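Local coordinates for protein methylenetetrahydrofolate--tRNA-(uracil-5-)-methyltransferase TrmFO (Thermus thermophilus, PDB 3G5S) that probably catalyses the folate- and FAD-dependent methylation of uridine 54 of tRNAs to 5-methyluridine, using methylenetetrahydrofolate as the methylene donor, at residues G10-E15 against Y332-L337; A69-A74 against S346-F351; L77-A82 against G342-A347. All coordinates share one frame; numbering follows the deposited sequence.

Contact 1: G10-E15 against Y332-L337. With FAD (flavin-adenine dinucleotide), chain B.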
loop_
_atom_site.group_PDB
_atom_site.type_symbol
_atom_site.label_atom_id
_atom_site.label_comp_id
_atom_site.label_asym_id
_atom_site.label_seq_id
_atom_site.Cartn_x
_atom_site.Cartn_y
_atom_site.Cartn_z
ATOM N N GLY A 10 1.634 6.244 15.154
ATOM C CA GLY A 10 0.908 5.053 14.763
ATOM C C GLY A 10 1.861 3.921 14.429
ATOM O O GLY A 10 2.954 3.813 14.994
ATOM N N LEU A 11 1.465 3.068 13.497
ATOM C CA LEU A 11 2.306 1.935 13.112
ATOM C C LEU A 11 3.637 2.409 12.514
ATOM O O LEU A 11 4.713 1.954 12.915
ATOM C CB LEU A 11 1.564 1.038 12.116
ATOM C CG LEU A 11 0.609 -0.009 12.703
ATOM C CD1 LEU A 11 1.380 -1.156 13.356
ATOM C CD2 LEU A 11 -0.405 0.584 13.681
ATOM N N ALA A 12 3.560 3.322 11.548
ATOM C CA ALA A 12 4.756 3.804 10.869
ATOM C C ALA A 12 5.640 4.659 11.766
ATOM O O ALA A 12 6.853 4.484 11.793
ATOM C CB ALA A 12 4.385 4.572 9.607
ATOM N N GLY A 13 5.035 5.599 12.486
ATOM C CA GLY A 13 5.813 6.524 13.282
ATOM C C GLY A 13 6.485 5.823 14.445
ATOM O O GLY A 13 7.613 6.162 14.820
ATOM N N SER A 14 5.802 4.841 15.028
ATOM C CA SER A 14 6.401 4.102 16.125
ATOM C C SER A 14 7.646 3.360 15.646
ATOM O O SER A 14 8.683 3.365 16.323
ATOM C CB SER A 14 5.398 3.126 16.740
ATOM O OG SER A 14 4.346 3.806 17.408
ATOM N N GLU A 15 7.553 2.716 14.486
ATOM C CA GLU A 15 8.708 2.009 13.963
ATOM C C GLU A 15 9.817 2.964 13.524
ATOM O O GLU A 15 10.997 2.687 13.740
ATOM C CB GLU A 15 8.326 1.076 12.816
ATOM C CG GLU A 15 9.411 0.064 12.527
ATOM C CD GLU A 15 9.517 -0.987 13.617
ATOM O OE1 GLU A 15 8.565 -1.792 13.742
ATOM O OE2 GLU A 15 10.542 -1.023 14.344
ATOM N N TYR A 332 10.797 13.022 5.094
ATOM C CA TYR A 332 10.433 11.661 4.691
ATOM C C TYR A 332 8.955 11.441 4.958
ATOM O O TYR A 332 8.366 12.110 5.815
ATOM C CB TYR A 332 11.238 10.609 5.491
ATOM C CG TYR A 332 12.716 10.865 5.444
ATOM C CD1 TYR A 332 13.286 11.808 6.284
ATOM C CD2 TYR A 332 13.544 10.213 4.532
ATOM C CE1 TYR A 332 14.610 12.108 6.225
ATOM C CE2 TYR A 332 14.901 10.504 4.473
ATOM C CZ TYR A 332 15.426 11.465 5.332
ATOM O OH TYR A 332 16.757 11.810 5.322
ATOM N N ALA A 333 8.361 10.498 4.230
ATOM C CA ALA A 333 7.006 10.043 4.527
ATOM C C ALA A 333 7.021 8.545 4.766
ATOM O O ALA A 333 7.806 7.819 4.162
ATOM C CB ALA A 333 6.047 10.379 3.394
ATOM N N ALA A 334 6.139 8.088 5.641
ATOM C CA ALA A 334 5.997 6.664 5.898
ATOM C C ALA A 334 4.550 6.334 6.205
ATOM O O ALA A 334 3.753 7.212 6.551
ATOM C CB ALA A 334 6.898 6.236 7.051
ATOM N N GLY A 335 4.211 5.054 6.080
ATOM C CA GLY A 335 2.869 4.598 6.362
ATOM C C GLY A 335 1.904 4.968 5.259
ATOM O O GLY A 335 2.291 5.204 4.112
ATOM N N VAL A 336 0.622 4.992 5.604
ATOM C CA VAL A 336 -0.410 5.298 4.627
ATOM C C VAL A 336 -0.157 6.646 3.940
ATOM O O VAL A 336 -0.422 6.799 2.747
ATOM C CB VAL A 336 -1.791 5.248 5.288
ATOM C CG1 VAL A 336 -2.851 5.922 4.417
ATOM C CG2 VAL A 336 -2.159 3.799 5.560
ATOM N N LEU A 337 0.359 7.625 4.678
ATOM C CA LEU A 337 0.638 8.913 4.057
ATOM C C LEU A 337 1.555 8.775 2.829
ATOM O O LEU A 337 1.431 9.527 1.858
ATOM C CB LEU A 337 1.243 9.875 5.083
ATOM C CG LEU A 337 1.499 11.296 4.572
ATOM C CD1 LEU A 337 0.178 12.014 4.279
ATOM C CD2 LEU A 337 2.334 12.075 5.577
HETATM P PA FAD B . -1.846 5.483 11.898
HETATM O O1A FAD B . -3.266 5.945 11.740
HETATM O O2A FAD B . -1.598 4.160 12.553
HETATM O O5B FAD B . -0.979 6.568 12.686
HETATM C C5B FAD B . -1.056 7.946 12.375
HETATM C C4B FAD B . -0.912 8.710 13.677
HETATM O O4B FAD B . -0.767 10.092 13.394
HETATM C C3B FAD B . -2.153 8.576 14.557
HETATM O O3B FAD B . -1.800 8.168 15.864
HETATM C C2B FAD B . -2.772 9.974 14.547
HETATM O O2B FAD B . -3.439 10.334 15.739
HETATM C C1B FAD B . -1.555 10.848 14.316
HETATM N N9A FAD B . -1.758 12.157 13.678
HETATM C C8A FAD B . -2.480 12.439 12.551
HETATM N N7A FAD B . -2.317 13.744 12.249
HETATM C C5A FAD B . -1.484 14.289 13.175
HETATM C C6A FAD B . -0.972 15.565 13.364
HETATM N N6A FAD B . -1.116 16.537 12.453
HETATM N N1A FAD B . -0.130 15.782 14.421
HETATM C C2A FAD B . 0.192 14.776 15.302
HETATM N N3A FAD B . -0.307 13.506 15.125
HETATM C C4A FAD B . -1.131 13.296 14.078
HETATM N N1 FAD B . -4.881 -1.949 7.970
HETATM C C2 FAD B . -4.760 -3.315 8.005
HETATM O O2 FAD B . -3.698 -3.855 7.701
HETATM N N3 FAD B . -5.842 -4.084 8.389
HETATM C C4 FAD B . -7.055 -3.523 8.750
HETATM O O4 FAD B . -8.003 -4.239 9.095
HETATM C C4X FAD B . -7.165 -2.133 8.712
HETATM N N5 FAD B . -8.347 -1.514 9.051
HETATM C C5X FAD B . -8.435 -0.137 9.016
HETATM C C6 FAD B . -9.632 0.476 9.372
HETATM C C7 FAD B . -9.752 1.858 9.336
HETATM C C7M FAD B . -11.049 2.515 9.721
HETATM C C8 FAD B . -8.661 2.629 8.949
HETATM C C8M FAD B . -8.776 4.126 8.909
HETATM C C9 FAD B . -7.460 2.018 8.596
HETATM C C9A FAD B . -7.338 0.632 8.625
HETATM N N10 FAD B . -6.147 0.019 8.255
HETATM C C10 FAD B . -6.074 -1.360 8.318
HETATM C "C1'" FAD B . -5.243 0.707 7.258
HETATM C "C2'" FAD B . -3.825 0.992 7.783
HETATM O "O2'" FAD B . -2.962 -0.124 7.643
HETATM C "C3'" FAD B . -3.833 1.503 9.223
HETATM O "O3'" FAD B . -4.510 2.744 9.210
HETATM C "C4'" FAD B . -2.435 1.693 9.807
HETATM O "O4'" FAD B . -2.577 1.946 11.191
HETATM C "C5'" FAD B . -1.665 2.809 9.112
HETATM O "O5'" FAD B . -0.508 3.123 9.856
HETATM P P FAD B . 0.031 4.630 9.869
HETATM O O1P FAD B . 0.265 5.121 8.476
HETATM O O2P FAD B . 1.184 4.665 10.817
HETATM O O3P FAD B . -1.206 5.488 10.427
#
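G335 has a positive phi of 75°, and this turn lays the chain after strand 331-333 against A12 at the start of helix 11-22. CB of A12 sits 3.6 Å from N of G335 and 4.0 Å from CB of A334. The fit is close. A side chain on G335 would run into both CB of A12 and a phosphate oxygen of FAD. No hydrogen bond joins the two segments directly; the pyrophosphate of FAD bridges them. N of A12 gives FAD O2P a nearly straight bond of 2.8 Å, with an N-H...O angle of 169°. N of V336 donates to O1P of the same phosphate at 2.9 Å. N of L11 adds a weak bond to O2A of the other phosphate. V336 holds CG2 anti to its carbonyl carbon, which brings this methyl 3.7 Å from FAD C5'. G10 is the N-cap, and its CA comes within 3.2 Å of FAD O5B, so a CB would clash there. The carbonyl O of G10 takes two bonds, from N and OG of S14, on opposite faces of its plane. The amides at the helix start probably help to balance the phosphate charge. This is the dinucleotide-binding end of a Rossmann-type fold, with G8, G10 and G13 forming the GxGxxG pattern.

Contact 2: A69-A74 against S346-F351. With FAD (flavin-adenine dinucleotide), chain B.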
loop_
_atom_site.group_PDB
_atom_site.type_symbol
_atom_site.label_atom_id
_atom_site.label_comp_id
_atom_site.label_asym_id
_atom_site.label_seq_id
_atom_site.Cartn_x
_atom_site.Cartn_y
_atom_site.Cartn_z
ATOM N N ALA A 69 8.850 -11.663 7.956
ATOM C CA ALA A 69 10.166 -12.249 8.181
ATOM C C ALA A 69 11.283 -11.222 8.004
ATOM O O ALA A 69 12.241 -11.197 8.783
ATOM C CB ALA A 69 10.385 -13.453 7.264
ATOM N N GLU A 70 11.162 -10.380 6.983
ATOM C CA GLU A 70 12.141 -9.322 6.770
ATOM C C GLU A 70 12.183 -8.394 7.969
ATOM O O GLU A 70 13.250 -8.014 8.437
ATOM C CB GLU A 70 11.795 -8.521 5.508
ATOM C CG GLU A 70 11.995 -9.301 4.222
ATOM C CD GLU A 70 11.515 -8.584 2.964
ATOM O OE1 GLU A 70 10.951 -7.457 3.032
ATOM O OE2 GLU A 70 11.705 -9.189 1.878
HETATM N N MSE A 71 11.013 -8.004 8.456
HETATM C CA MSE A 71 10.961 -7.073 9.574
HETATM C C MSE A 71 11.516 -7.683 10.869
HETATM O O MSE A 71 12.131 -6.972 11.659
HETATM C CB MSE A 71 9.556 -6.495 9.723
HETATM C CG MSE A 71 9.232 -5.472 8.632
HETATM SE SE MSE A 71 10.477 -3.949 8.627
HETATM C CE MSE A 71 11.695 -4.596 7.254
ATOM N N ARG A 72 11.337 -8.990 11.084
ATOM C CA ARG A 72 12.013 -9.628 12.209
ATOM C C ARG A 72 13.521 -9.532 12.054
ATOM O O ARG A 72 14.232 -9.234 13.012
ATOM C CB ARG A 72 11.622 -11.096 12.343
ATOM C CG ARG A 72 10.208 -11.330 12.815
ATOM C CD ARG A 72 10.018 -12.778 13.278
ATOM N NE ARG A 72 8.635 -13.025 13.658
ATOM C CZ ARG A 72 7.693 -13.465 12.832
ATOM N NH1 ARG A 72 7.988 -13.766 11.570
ATOM N NH2 ARG A 72 6.455 -13.611 13.278
ATOM N N ARG A 73 14.019 -9.813 10.856
ATOM C CA ARG A 73 15.454 -9.759 10.625
ATOM C C ARG A 73 15.975 -8.350 10.880
ATOM O O ARG A 73 17.099 -8.183 11.344
ATOM C CB ARG A 73 15.796 -10.210 9.203
ATOM C CG ARG A 73 15.403 -11.644 8.857
ATOM C CD ARG A 73 16.416 -12.667 9.323
ATOM N NE ARG A 73 16.032 -14.044 8.992
ATOM C CZ ARG A 73 16.549 -14.756 7.992
ATOM N NH1 ARG A 73 17.469 -14.225 7.200
ATOM N NH2 ARG A 73 16.149 -16.006 7.784
ATOM N N ALA A 74 15.154 -7.344 10.576
ATOM C CA ALA A 74 15.535 -5.953 10.781
ATOM C C ALA A 74 15.476 -5.518 12.246
ATOM O O ALA A 74 15.966 -4.449 12.583
ATOM C CB ALA A 74 14.660 -5.037 9.929
ATOM N N SER A 346 2.940 -0.330 6.765
ATOM C CA SER A 346 3.146 0.959 7.399
ATOM C C SER A 346 4.357 0.910 8.334
ATOM O O SER A 346 5.235 1.770 8.264
ATOM C CB SER A 346 1.868 1.404 8.105
ATOM O OG SER A 346 0.843 1.636 7.149
ATOM N N ALA A 347 4.419 -0.100 9.195
ATOM C CA ALA A 347 5.583 -0.266 10.054
ATOM C C ALA A 347 6.878 -0.391 9.247
ATOM O O ALA A 347 7.898 0.192 9.602
ATOM C CB ALA A 347 5.392 -1.471 10.971
ATOM N N ALA A 348 6.835 -1.152 8.158
ATOM C CA ALA A 348 8.036 -1.413 7.374
ATOM C C ALA A 348 8.560 -0.153 6.680
ATOM O O ALA A 348 9.774 0.094 6.647
ATOM C CB ALA A 348 7.784 -2.533 6.374
ATOM N N THR A 349 7.653 0.641 6.122
ATOM C CA THR A 349 8.077 1.918 5.577
ATOM C C THR A 349 8.560 2.858 6.688
ATOM O O THR A 349 9.468 3.648 6.462
ATOM C CB THR A 349 6.999 2.572 4.686
ATOM O OG1 THR A 349 5.787 2.754 5.424
ATOM C CG2 THR A 349 6.743 1.727 3.422
ATOM N N GLY A 350 7.969 2.768 7.876
ATOM C CA GLY A 350 8.485 3.511 9.022
ATOM C C GLY A 350 9.928 3.146 9.340
ATOM O O GLY A 350 10.767 4.019 9.583
ATOM N N PHE A 351 10.224 1.849 9.327
ATOM C CA PHE A 351 11.595 1.401 9.508
ATOM C C PHE A 351 12.536 2.073 8.503
ATOM O O PHE A 351 13.584 2.600 8.878
ATOM C CB PHE A 351 11.674 -0.128 9.382
ATOM C CG PHE A 351 13.061 -0.637 9.106
ATOM C CD1 PHE A 351 14.022 -0.669 10.107
ATOM C CD2 PHE A 351 13.411 -1.060 7.841
ATOM C CE1 PHE A 351 15.309 -1.109 9.853
ATOM C CE2 PHE A 351 14.701 -1.514 7.578
ATOM C CZ PHE A 351 15.646 -1.538 8.589
HETATM P PA FAD B . -1.846 5.483 11.898
HETATM O O1A FAD B . -3.266 5.945 11.740
HETATM O O2A FAD B . -1.598 4.160 12.553
HETATM O O5B FAD B . -0.979 6.568 12.686
HETATM C C5B FAD B . -1.056 7.946 12.375
HETATM C C4B FAD B . -0.912 8.710 13.677
HETATM O O4B FAD B . -0.767 10.092 13.394
HETATM C C3B FAD B . -2.153 8.576 14.557
HETATM O O3B FAD B . -1.800 8.168 15.864
HETATM C C2B FAD B . -2.772 9.974 14.547
HETATM O O2B FAD B . -3.439 10.334 15.739
HETATM C C1B FAD B . -1.555 10.848 14.316
HETATM N N9A FAD B . -1.758 12.157 13.678
HETATM C C8A FAD B . -2.480 12.439 12.551
HETATM N N7A FAD B . -2.317 13.744 12.249
HETATM C C5A FAD B . -1.484 14.289 13.175
HETATM C C6A FAD B . -0.972 15.565 13.364
HETATM N N6A FAD B . -1.116 16.537 12.453
HETATM N N1A FAD B . -0.130 15.782 14.421
HETATM C C2A FAD B . 0.192 14.776 15.302
HETATM N N3A FAD B . -0.307 13.506 15.125
HETATM C C4A FAD B . -1.131 13.296 14.078
HETATM N N1 FAD B . -4.881 -1.949 7.970
HETATM C C2 FAD B . -4.760 -3.315 8.005
HETATM O O2 FAD B . -3.698 -3.855 7.701
HETATM N N3 FAD B . -5.842 -4.084 8.389
HETATM C C4 FAD B . -7.055 -3.523 8.750
HETATM O O4 FAD B . -8.003 -4.239 9.095
HETATM C C4X FAD B . -7.165 -2.133 8.712
HETATM N N5 FAD B . -8.347 -1.514 9.051
HETATM C C5X FAD B . -8.435 -0.137 9.016
HETATM C C6 FAD B . -9.632 0.476 9.372
HETATM C C7 FAD B . -9.752 1.858 9.336
HETATM C C7M FAD B . -11.049 2.515 9.721
HETATM C C8 FAD B . -8.661 2.629 8.949
HETATM C C8M FAD B . -8.776 4.126 8.909
HETATM C C9 FAD B . -7.460 2.018 8.596
HETATM C C9A FAD B . -7.338 0.632 8.625
HETATM N N10 FAD B . -6.147 0.019 8.255
HETATM C C10 FAD B . -6.074 -1.360 8.318
HETATM C "C1'" FAD B . -5.243 0.707 7.258
HETATM C "C2'" FAD B . -3.825 0.992 7.783
HETATM O "O2'" FAD B . -2.962 -0.124 7.643
HETATM C "C3'" FAD B . -3.833 1.503 9.223
HETATM O "O3'" FAD B . -4.510 2.744 9.210
HETATM C "C4'" FAD B . -2.435 1.693 9.807
HETATM O "O4'" FAD B . -2.577 1.946 11.191
HETATM C "C5'" FAD B . -1.665 2.809 9.112
HETATM O "O5'" FAD B . -0.508 3.123 9.856
HETATM P P FAD B . 0.031 4.630 9.869
HETATM O O1P FAD B . 0.265 5.121 8.476
HETATM O O2P FAD B . 1.184 4.665 10.817
HETATM O O3P FAD B . -1.206 5.488 10.427
#
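N of A74 bonds to O of E70, and N of F351 bonds to O of A347, at 2.9 Å in both cases. These helical bonds fix the two residues that meet across the contact. No hydrogen bond crosses between the helices, and the interface is apolar and buried. CB of A74 lies over one face of the F351 ring, offset toward the rim. It is 4.1 Å from the ring centroid and 20° off the ring normal, a CH-pi contact. F351 extends to it because CG is anti to the backbone N (chi1 161°). At the ring edge, in plane, is the carbonyl O of A348 from the same helix.

M71, a selenomethionine, packs beside this pair. Its chain bends at chi2 and chi3, which carries the end of the side chain nearer to helix 343-361. SE rests 3.7 Å from CA of A348 and also touches CB of A348. CE then reaches CD2 of F351 at 4.0 Å. SE is 4.8 Å from the F351 ring centroid, an oblique Met-aromatic contact.

At the start of the second segment, OG of S346 is 3.4 Å from FAD O5'. The helix thus links the apolar core to the cofactor. T349 points away from helix 63-74, and its OG1 is hydrogen-bonded to N of G335.

The axes of segments 69-74 and 346-351 come within 10.8 Å of each other, with their N-to-C directions 38° apart. L375 of helix 374-384 touches M71, A348 and F351, while F424 of helix 409-429 packs on M71. Helix 11-22 adds E15, T19 and R22 around F351, and NH2 of R22 bonds to O of A74.

Contact 3: L77-A82 against G342-A347. With FAD (flavin-adenine dinucleotide), chain B.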
loop_
_atom_site.group_PDB
_atom_site.type_symbol
_atom_site.label_atom_id
_atom_site.label_comp_id
_atom_site.label_asym_id
_atom_site.label_seq_id
_atom_site.Cartn_x
_atom_site.Cartn_y
_atom_site.Cartn_z
ATOM N N LEU A 77 10.306 -3.247 16.044
ATOM C CA LEU A 77 9.556 -3.202 17.289
ATOM C C LEU A 77 8.140 -3.735 17.105
ATOM O O LEU A 77 7.599 -4.428 17.970
ATOM C CB LEU A 77 9.511 -1.768 17.814
ATOM C CG LEU A 77 8.746 -1.526 19.113
ATOM C CD1 LEU A 77 9.358 -2.315 20.256
ATOM C CD2 LEU A 77 8.735 -0.037 19.431
ATOM N N VAL A 78 7.522 -3.385 15.986
ATOM C CA VAL A 78 6.190 -3.887 15.678
ATOM C C VAL A 78 6.181 -5.419 15.626
ATOM O O VAL A 78 5.281 -6.048 16.177
ATOM C CB VAL A 78 5.639 -3.246 14.386
ATOM C CG1 VAL A 78 4.466 -4.035 13.819
ATOM C CG2 VAL A 78 5.229 -1.799 14.672
HETATM N N MSE A 79 7.193 -6.022 15.007
HETATM C CA MSE A 79 7.239 -7.484 14.980
HETATM C C MSE A 79 7.513 -8.087 16.362
HETATM O O MSE A 79 6.957 -9.129 16.689
HETATM C CB MSE A 79 8.238 -7.997 13.946
HETATM C CG MSE A 79 7.815 -7.753 12.509
HETATM SE SE MSE A 79 6.065 -8.476 12.065
HETATM C CE MSE A 79 6.442 -10.343 12.461
ATOM N N GLU A 80 8.352 -7.443 17.172
ATOM C CA GLU A 80 8.565 -7.904 18.543
ATOM C C GLU A 80 7.242 -7.915 19.293
ATOM O O GLU A 80 6.886 -8.888 19.962
ATOM C CB GLU A 80 9.536 -6.986 19.281
ATOM C CG GLU A 80 10.971 -7.066 18.831
ATOM C CD GLU A 80 11.910 -6.256 19.717
ATOM O OE1 GLU A 80 11.457 -5.699 20.741
ATOM O OE2 GLU A 80 13.102 -6.169 19.375
ATOM N N ALA A 81 6.522 -6.802 19.192
ATOM C CA ALA A 81 5.249 -6.666 19.869
ATOM C C ALA A 81 4.268 -7.720 19.388
ATOM O O ALA A 81 3.529 -8.293 20.183
ATOM C CB ALA A 81 4.681 -5.273 19.634
ATOM N N ALA A 82 4.242 -7.954 18.082
ATOM C CA ALA A 82 3.320 -8.932 17.525
ATOM C C ALA A 82 3.652 -10.349 17.988
ATOM O O ALA A 82 2.764 -11.130 18.325
ATOM C CB ALA A 82 3.329 -8.858 16.015
ATOM N N GLY A 342 -1.812 -1.124 4.984
ATOM C CA GLY A 342 -1.614 -2.276 5.846
ATOM C C GLY A 342 -0.766 -1.944 7.062
ATOM O O GLY A 342 0.169 -1.139 6.980
ATOM N N TYR A 343 -1.079 -2.568 8.196
ATOM C CA TYR A 343 -0.325 -2.289 9.419
ATOM C C TYR A 343 1.161 -2.570 9.234
ATOM O O TYR A 343 2.014 -1.766 9.604
ATOM C CB TYR A 343 -0.818 -3.112 10.608
ATOM C CG TYR A 343 -2.292 -3.024 10.939
ATOM C CD1 TYR A 343 -2.903 -1.817 11.259
ATOM C CD2 TYR A 343 -3.062 -4.177 10.986
ATOM C CE1 TYR A 343 -4.254 -1.769 11.584
ATOM C CE2 TYR A 343 -4.399 -4.141 11.312
ATOM C CZ TYR A 343 -4.995 -2.937 11.610
ATOM O OH TYR A 343 -6.331 -2.904 11.940
ATOM N N LEU A 344 1.461 -3.731 8.667
ATOM C CA LEU A 344 2.830 -4.171 8.485
ATOM C C LEU A 344 3.591 -3.320 7.472
ATOM O O LEU A 344 4.740 -2.936 7.703
ATOM C CB LEU A 344 2.783 -5.626 8.021
ATOM C CG LEU A 344 4.049 -6.289 7.526
ATOM C CD1 LEU A 344 4.986 -6.481 8.694
ATOM C CD2 LEU A 344 3.710 -7.622 6.866
ATOM N N GLU A 345 2.949 -3.042 6.343
ATOM C CA GLU A 345 3.533 -2.180 5.325
ATOM C C GLU A 345 3.835 -0.806 5.910
ATOM O O GLU A 345 4.853 -0.183 5.582
ATOM C CB GLU A 345 2.564 -2.023 4.157
ATOM C CG GLU A 345 2.380 -3.277 3.289
ATOM C CD GLU A 345 1.346 -4.280 3.799
ATOM O OE1 GLU A 345 0.929 -4.235 4.979
ATOM O OE2 GLU A 345 0.953 -5.150 2.992
ATOM N N SER A 346 2.940 -0.330 6.765
ATOM C CA SER A 346 3.146 0.959 7.399
ATOM C C SER A 346 4.357 0.910 8.334
ATOM O O SER A 346 5.235 1.770 8.264
ATOM C CB SER A 346 1.868 1.404 8.105
ATOM O OG SER A 346 0.843 1.636 7.149
ATOM N N ALA A 347 4.419 -0.100 9.195
ATOM C CA ALA A 347 5.583 -0.266 10.054
ATOM C C ALA A 347 6.878 -0.391 9.247
ATOM O O ALA A 347 7.898 0.192 9.602
ATOM C CB ALA A 347 5.392 -1.471 10.971
HETATM P PA FAD B . -1.846 5.483 11.898
HETATM O O1A FAD B . -3.266 5.945 11.740
HETATM O O2A FAD B . -1.598 4.160 12.553
HETATM O O5B FAD B . -0.979 6.568 12.686
HETATM C C5B FAD B . -1.056 7.946 12.375
HETATM C C4B FAD B . -0.912 8.710 13.677
HETATM O O4B FAD B . -0.767 10.092 13.394
HETATM C C3B FAD B . -2.153 8.576 14.557
HETATM O O3B FAD B . -1.800 8.168 15.864
HETATM C C2B FAD B . -2.772 9.974 14.547
HETATM O O2B FAD B . -3.439 10.334 15.739
HETATM C C1B FAD B . -1.555 10.848 14.316
HETATM N N9A FAD B . -1.758 12.157 13.678
HETATM C C8A FAD B . -2.480 12.439 12.551
HETATM N N7A FAD B . -2.317 13.744 12.249
HETATM C C5A FAD B . -1.484 14.289 13.175
HETATM C C6A FAD B . -0.972 15.565 13.364
HETATM N N6A FAD B . -1.116 16.537 12.453
HETATM N N1A FAD B . -0.130 15.782 14.421
HETATM C C2A FAD B . 0.192 14.776 15.302
HETATM N N3A FAD B . -0.307 13.506 15.125
HETATM C C4A FAD B . -1.131 13.296 14.078
HETATM N N1 FAD B . -4.881 -1.949 7.970
HETATM C C2 FAD B . -4.760 -3.315 8.005
HETATM O O2 FAD B . -3.698 -3.855 7.701
HETATM N N3 FAD B . -5.842 -4.084 8.389
HETATM C C4 FAD B . -7.055 -3.523 8.750
HETATM O O4 FAD B . -8.003 -4.239 9.095
HETATM C C4X FAD B . -7.165 -2.133 8.712
HETATM N N5 FAD B . -8.347 -1.514 9.051
HETATM C C5X FAD B . -8.435 -0.137 9.016
HETATM C C6 FAD B . -9.632 0.476 9.372
HETATM C C7 FAD B . -9.752 1.858 9.336
HETATM C C7M FAD B . -11.049 2.515 9.721
HETATM C C8 FAD B . -8.661 2.629 8.949
HETATM C C8M FAD B . -8.776 4.126 8.909
HETATM C C9 FAD B . -7.460 2.018 8.596
HETATM C C9A FAD B . -7.338 0.632 8.625
HETATM N N10 FAD B . -6.147 0.019 8.255
HETATM C C10 FAD B . -6.074 -1.360 8.318
HETATM C "C1'" FAD B . -5.243 0.707 7.258
HETATM C "C2'" FAD B . -3.825 0.992 7.783
HETATM O "O2'" FAD B . -2.962 -0.124 7.643
HETATM C "C3'" FAD B . -3.833 1.503 9.223
HETATM O "O3'" FAD B . -4.510 2.744 9.210
HETATM C "C4'" FAD B . -2.435 1.693 9.807
HETATM O "O4'" FAD B . -2.577 1.946 11.191
HETATM C "C5'" FAD B . -1.665 2.809 9.112
HETATM O "O5'" FAD B . -0.508 3.123 9.856
HETATM P P FAD B . 0.031 4.630 9.869
HETATM O O1P FAD B . 0.265 5.121 8.476
HETATM O O2P FAD B . 1.184 4.665 10.817
HETATM O O3P FAD B . -1.206 5.488 10.427
#
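V78 meets A347 with its whole side chain. CB and CG1 of V78 each lie 3.9 Å from CB of A347, and the tip CG2 comes to 3.7 Å. The methyl of A347 thus sits against both branches of the valine. The next residue, M79, also a selenomethionine, has a bent chain that brings SE to 4.1 Å from CD1 of L344, about one turn before A347. L344 reaches it with CG anti to the backbone N (chi1 170°). No hydrogen bond crosses between the segments.

The polar work is done on the cofactor side of helix 343-361. The ring of Y343 lies nearly parallel to the flavin, with FAD C2 3.4 Å above the ring plane and over its centre. Its OH passes 3.3 Å from FAD C4 and is hydrogen-bonded to O of S52. Without the phenol ring, as with an alanine here, this flavin face is likely to lose its aromatic cover and O of S52 its hydroxyl partner. N of Y343 donates to FAD O2 at 3.0 Å, while N of G342 makes a weak bond to FAD O2'.

G342 is the N-cap and has a positive phi of 118°, where a CB would collide with the preceding carbonyl O and with OE1 of E345. Its carbonyl O receives N of S346 and, at 2.9 Å, OG of S346. The two donors come from opposite faces, and OG stands well above the carbonyl plane.

The chemistry is split between two sides. Methyl groups and the selenium of M79 tie helix 77-84 to the first turns of helix 343-361. The amide end of that helix faces flavin O2, where it would be expected to stabilise negative charge on the reduced flavin.

The three contacts form one cluster beside FAD. Centres of contacts 1 and 2 lie about 11 Å apart, those of 1 and 3 about 10 Å, and those of 2 and 3 about 7 Å. Along the chain the segments run 10-15, 69-74, 77-82, 332-337, 342-347 and 346-351, so three early segments each meet a late one. Contacts 2 and 3 share helix 343-361, which follows strand 331-333, an outer strand of the parallel sheet. E15 ties contact 1 to contact 3, its carboxylate taking the amides of L77 and V78. Late segments of the chain thus pack on early ones, consistent with an FAD-binding unit assembled from both, with pyrophosphate and flavin held at the joint.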